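Local coordinates for BRAMP domain protein (Streptomyces davawensis, PDB 5MLD) that replaces the C-8 methyl group of riboflavin-5'-phosphate with an amino group taken from glutamate, a step in making the antibiotic roseoflavin, at residues Pro30-Lys34 with Glu35-Thr39; Arg181-His184 with Thr185-Ile189. All coordinates share one frame; numbering follows the deposited sequence.

Contact 1 (Pro30-Lys34 with Glu35-Thr39); sequences PLYEK and EGIET
Glu33 and Thr39 join the last turn of helix 20-34 to the start of strand 38-43, where the first beta-alpha-beta unit of this flavodoxin-like fold turns from helix to strand. A single carboxylate oxygen does the gripping: Thr39 OG1 donates to Glu33 OE2 at 2.7 Å, reaching that oxygen on its anti side, 20° out of the carboxylate plane. The same oxygen takes the amide of Thr39, whose N stands 2.9 Å from Glu33 OE2 and well above that plane. The first bond of the Glu33 side chain points away from residues 35-39; a bend at chi2 (-67°) folds the carboxylate over to them, while threonine supplies hydroxyl and amide together.

Behind this grip the helix ends in a Schellman motif. Ile37 N donates to Tyr32 O at 3.1 Å, and Gly36 N donates to Glu33 O at 3.0 Å. Glu35 N closes the preceding turn on Leu31 O. Gly36 has positive phi (79°), a conformation in which a CB would be pressed against the preceding carbonyl oxygen, and so suits the turn.

On the inner side, Thr39 CG2 lies 3.3 Å from Tyr32 CB, a close methyl contact, and Ile37 CG2 approaches the ring obliquely at 4.4 Å from Tyr32 CD1. Tyrosine suits a place that is greasy near the backbone and polar at its end: the ring packs against Ile84 and Val86, and its hydroxyl bonds to Thr196 of helix 183-205. Glu35 sends its carboxylate to a salt bridge with Arg201 of the same helix.

Two donors converging on Glu33 OE2 would stabilise its negative charge and probably favour the ionised carboxylate, tying the exposed turn to the strand through both side chain and backbone.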
loop_
_atom_site.group_PDB
_atom_site.type_symbol
_atom_site.label_atom_id
_atom_site.label_comp_id
_atom_site.label_asym_id
_atom_site.label_seq_id
_atom_site.Cartn_x
_atom_site.Cartn_y
_atom_site.Cartn_z
ATOM N N PRO A 30 -7.241 3.466 30.298
ATOM C CA PRO A 30 -7.866 4.393 31.266
ATOM C C PRO A 30 -8.625 5.521 30.600
ATOM O O PRO A 30 -9.595 6.024 31.184
ATOM C CB PRO A 30 -6.687 4.925 32.094
ATOM C CG PRO A 30 -5.488 4.675 31.257
ATOM C CD PRO A 30 -5.779 3.434 30.459
ATOM N N LEU A 31 -8.226 5.932 29.394
ATOM C CA LEU A 31 -8.982 6.966 28.696
ATOM C C LEU A 31 -10.365 6.459 28.291
ATOM O O LEU A 31 -11.363 7.177 28.443
ATOM C CB LEU A 31 -8.211 7.464 27.475
ATOM C CG LEU A 31 -6.880 8.157 27.752
ATOM C CD1 LEU A 31 -6.168 8.379 26.428
ATOM C CD2 LEU A 31 -7.072 9.476 28.502
ATOM N N TYR A 32 -10.455 5.225 27.780
ATOM C CA TYR A 32 -11.775 4.673 27.476
ATOM C C TYR A 32 -12.615 4.550 28.739
ATOM O O TYR A 32 -13.808 4.878 28.730
ATOM C CB TYR A 32 -11.666 3.309 26.795
ATOM C CG TYR A 32 -11.474 3.360 25.298
ATOM C CD1 TYR A 32 -12.404 3.983 24.488
ATOM C CD2 TYR A 32 -10.349 2.786 24.691
ATOM C CE1 TYR A 32 -12.238 4.043 23.123
ATOM C CE2 TYR A 32 -10.173 2.835 23.324
ATOM C CZ TYR A 32 -11.126 3.465 22.538
ATOM O OH TYR A 32 -10.974 3.548 21.181
ATOM N N GLU A 33 -12.005 4.099 29.844
ATOM C CA GLU A 33 -12.761 3.940 31.081
ATOM C C GLU A 33 -13.294 5.282 31.580
ATOM O O GLU A 33 -14.409 5.343 32.119
ATOM C CB GLU A 33 -11.896 3.254 32.144
ATOM C CG GLU A 33 -11.483 1.811 31.789
ATOM C CD GLU A 33 -12.644 0.797 31.735
ATOM O OE1 GLU A 33 -13.771 1.123 32.162
ATOM O OE2 GLU A 33 -12.430 -0.356 31.273
ATOM N N LYS A 34 -12.519 6.365 31.413
ATOM C CA LYS A 34 -13.017 7.698 31.768
ATOM C C LYS A 34 -14.198 8.107 30.898
ATOM O O LYS A 34 -15.035 8.911 31.332
ATOM C CB LYS A 34 -11.922 8.762 31.631
ATOM C CG LYS A 34 -10.733 8.634 32.565
ATOM C CD LYS A 34 -9.670 9.661 32.203
ATOM C CE LYS A 34 -8.440 9.566 33.112
ATOM N NZ LYS A 34 -8.766 9.822 34.554
ATOM N N GLU A 35 -14.254 7.609 29.653
ATOM C CA GLU A 35 -15.392 7.824 28.761
ATOM C C GLU A 35 -16.610 6.991 29.143
ATOM O O GLU A 35 -17.654 7.108 28.485
ATOM C CB GLU A 35 -15.014 7.498 27.307
ATOM C CG GLU A 35 -14.068 8.491 26.647
ATOM C CD GLU A 35 -14.799 9.690 26.035
ATOM O OE1 GLU A 35 -16.048 9.769 26.142
ATOM O OE2 GLU A 35 -14.124 10.550 25.439
ATOM N N GLY A 36 -16.510 6.141 30.159
ATOM C CA GLY A 36 -17.607 5.250 30.472
ATOM C C GLY A 36 -17.695 4.039 29.579
ATOM O O GLY A 36 -18.734 3.373 29.543
ATOM N N ILE A 37 -16.636 3.727 28.841
ATOM C CA ILE A 37 -16.638 2.602 27.916
ATOM C C ILE A 37 -15.777 1.505 28.526
ATOM O O ILE A 37 -14.585 1.714 28.788
ATOM C CB ILE A 37 -16.156 3.035 26.528
ATOM C CG1 ILE A 37 -17.126 4.102 26.004
ATOM C CG2 ILE A 37 -16.057 1.842 25.582
ATOM C CD1 ILE A 37 -16.967 4.461 24.583
ATOM N N GLU A 38 -16.404 0.367 28.814
ATOM C CA GLU A 38 -15.716 -0.740 29.462
ATOM C C GLU A 38 -14.761 -1.377 28.467
ATOM O O GLU A 38 -15.137 -1.635 27.323
ATOM C CB GLU A 38 -16.714 -1.775 29.962
ATOM C CG GLU A 38 -17.875 -1.179 30.739
ATOM C CD GLU A 38 -18.839 -2.229 31.239
ATOM O OE1 GLU A 38 -19.040 -3.249 30.538
ATOM O OE2 GLU A 38 -19.387 -2.038 32.345
ATOM N N THR A 39 -13.529 -1.620 28.900
ATOM C CA THR A 39 -12.495 -2.124 28.006
ATOM C C THR A 39 -12.145 -3.563 28.338
ATOM O O THR A 39 -12.204 -3.990 29.497
ATOM C CB THR A 39 -11.221 -1.289 28.083
ATOM O OG1 THR A 39 -10.680 -1.362 29.411
ATOM C CG2 THR A 39 -11.516 0.133 27.729
#

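Contact 2 (Arg181-His184 with Thr185-Ile189); sequences RHFH and TNKLI
Thr185 meets His182 at the N-terminus of helix 183-205, whose N-cap position is held by His182. The threonine OG1 lies at the edge of the imidazole, in its plane, 3.3 Å from His182 CD2. Its hydroxyl bonds to the carbonyl of Tyr163 in strand 161-164, so a small polar side chain fits between helix and sheet. His182 NE2 bonds to Ala168 O of a fourth subunit.

Asn186 follows, its N donating to His182 O at 2.9 Å. Its amide nitrogen ND2 bonds to Asp180 O of its own chain and to Ser223 OG of a second subunit, a double use that suits asparagine at a subunit boundary.

Lys187 continues the helical pattern with a bond from its N to Phe183 O. Its extended chain runs obliquely past the phenyl ring, with Lys187 CD 3.8 Å and NZ 3.7 Å from Phe183 CE2, and NZ also bonds to the carbonyls of Thr235 and Ala237 of a third subunit. Lysine can serve both ends, greasy along its length and charged at its tip.

Leu188 completes the turn, its N donating to His184 O at 2.9 Å. A branched apolar side chain suits this site between ring and sheet: CD1 lies 3.6 Å from His184 NE2, and the leucine also packs on Ala162 and Tyr163.

His184 CG stands opposite the backbone N (chi1 -171°), which swings the ring alongside Lys187 and Leu188. One water in the plane of the imidazole bridges the two polar side chains, 2.7 Å from His184 ND1 and 2.6 Å from Lys187 NZ, whose proton it accepts.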
loop_
_atom_site.group_PDB
_atom_site.type_symbol
_atom_site.label_atom_id
_atom_site.label_comp_id
_atom_site.label_asym_id
_atom_site.label_seq_id
_atom_site.Cartn_x
_atom_site.Cartn_y
_atom_site.Cartn_z
ATOM N N ARG A 181 6.498 8.736 26.647
ATOM C CA ARG A 181 6.527 10.192 26.787
ATOM C C ARG A 181 6.651 10.887 25.429
ATOM O O ARG A 181 7.125 12.033 25.336
ATOM C CB ARG A 181 7.656 10.608 27.737
ATOM C CG ARG A 181 7.394 10.125 29.168
ATOM C CD ARG A 181 8.386 10.663 30.171
ATOM N NE ARG A 181 8.353 12.119 30.224
ATOM C CZ ARG A 181 7.478 12.828 30.933
ATOM N NH1 ARG A 181 6.557 12.225 31.672
ATOM N NH2 ARG A 181 7.534 14.145 30.907
ATOM N N HIS A 182 6.246 10.205 24.360
ATOM C CA HIS A 182 6.311 10.773 23.018
ATOM C C HIS A 182 5.043 11.592 22.792
ATOM O O HIS A 182 3.938 11.039 22.729
ATOM C CB HIS A 182 6.480 9.669 21.976
ATOM C CG HIS A 182 6.938 10.160 20.641
ATOM N ND1 HIS A 182 8.122 10.846 20.465
ATOM C CD2 HIS A 182 6.359 10.084 19.419
ATOM C CE1 HIS A 182 8.256 11.164 19.189
ATOM N NE2 HIS A 182 7.204 10.702 18.531
ATOM N N PHE A 183 5.215 12.912 22.663
ATOM C CA PHE A 183 4.083 13.836 22.614
ATOM C C PHE A 183 3.132 13.484 21.483
ATOM O O PHE A 183 1.913 13.412 21.677
ATOM C CB PHE A 183 4.589 15.281 22.449
ATOM C CG PHE A 183 3.501 16.287 22.142
ATOM C CD1 PHE A 183 2.603 16.679 23.129
ATOM C CD2 PHE A 183 3.378 16.839 20.873
ATOM C CE1 PHE A 183 1.582 17.602 22.851
ATOM C CE2 PHE A 183 2.371 17.774 20.585
ATOM C CZ PHE A 183 1.473 18.156 21.586
ATOM N N HIS A 184 3.674 13.270 20.284
ATOM C CA HIS A 184 2.811 13.069 19.128
ATOM C C HIS A 184 1.964 11.811 19.296
ATOM O O HIS A 184 0.748 11.841 19.062
ATOM C CB HIS A 184 3.664 13.011 17.859
ATOM C CG HIS A 184 2.866 13.014 16.591
ATOM N ND1 HIS A 184 2.402 14.171 16.004
ATOM C CD2 HIS A 184 2.454 11.997 15.796
ATOM C CE1 HIS A 184 1.754 13.871 14.893
ATOM N NE2 HIS A 184 1.768 12.557 14.746
ATOM N N THR A 185 2.576 10.715 19.763
ATOM C CA THR A 185 1.819 9.489 20.018
ATOM C C THR A 185 0.772 9.714 21.101
ATOM O O THR A 185 -0.382 9.294 20.966
ATOM C CB THR A 185 2.759 8.354 20.419
ATOM O OG1 THR A 185 3.674 8.110 19.345
ATOM C CG2 THR A 185 1.988 7.068 20.709
ATOM N N ASN A 186 1.160 10.378 22.186
ATOM C CA ASN A 186 0.221 10.547 23.286
ATOM C C ASN A 186 -0.967 11.399 22.867
ATOM O O ASN A 186 -2.110 11.127 23.262
ATOM C CB ASN A 186 0.930 11.141 24.495
ATOM C CG ASN A 186 1.649 10.082 25.310
ATOM O OD1 ASN A 186 1.207 8.926 25.367
ATOM N ND2 ASN A 186 2.757 10.465 25.946
ATOM N N LYS A 187 -0.737 12.398 22.025
ATOM C CA LYS A 187 -1.879 13.199 21.598
ATOM C C LYS A 187 -2.736 12.428 20.597
ATOM O O LYS A 187 -3.966 12.494 20.664
ATOM C CB LYS A 187 -1.420 14.557 21.048
ATOM C CG LYS A 187 -1.337 14.736 19.543
ATOM C CD LYS A 187 -0.832 16.149 19.216
ATOM C CE LYS A 187 -0.422 16.302 17.764
ATOM N NZ LYS A 187 0.294 17.596 17.541
ATOM N N LEU A 188 -2.118 11.624 19.711
ATOM C CA LEU A 188 -2.929 10.815 18.798
ATOM C C LEU A 188 -3.795 9.799 19.549
ATOM O O LEU A 188 -4.948 9.559 19.171
ATOM C CB LEU A 188 -2.040 10.097 17.776
ATOM C CG LEU A 188 -1.354 11.009 16.744
ATOM C CD1 LEU A 188 -0.757 10.154 15.639
ATOM C CD2 LEU A 188 -2.300 12.052 16.141
ATOM N N ILE A 189 -3.248 9.143 20.575
ATOM C CA ILE A 189 -4.053 8.186 21.334
ATOM C C ILE A 189 -5.284 8.879 21.907
ATOM O O ILE A 189 -6.407 8.353 21.839
ATOM C CB ILE A 189 -3.207 7.521 22.438
ATOM C CG1 ILE A 189 -2.163 6.585 21.815
ATOM C CG2 ILE A 189 -4.090 6.718 23.376
ATOM C CD1 ILE A 189 -1.186 6.007 22.840
HETATM O O HOH W 1 2.658 16.578 17.261
#

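How the contacts relate
Contact 1 closes helix 20-34 and leads into strand 38-43; contact 2 opens helix 183-205, and their centres are 18 Å apart. They touch where Leu31 CD1 packs 4.0 Å from Ile189 CG2. Further along helix 183-205, Thr196 and Arg201 bind side chains of contact 1, so one helix serves both. The two differ in setting: contact 1 is partly buried, away from the annotated sites and untouched by other subunits, whereas contact 2 is buried among three others. Contact 2 is nearer the flavin, with the side chain of Thr185 about 8 Å from that of FMN-binding Cys132 and about 12 Å from bound 8-demethyl-8-aminoriboflavin-5'-phosphate.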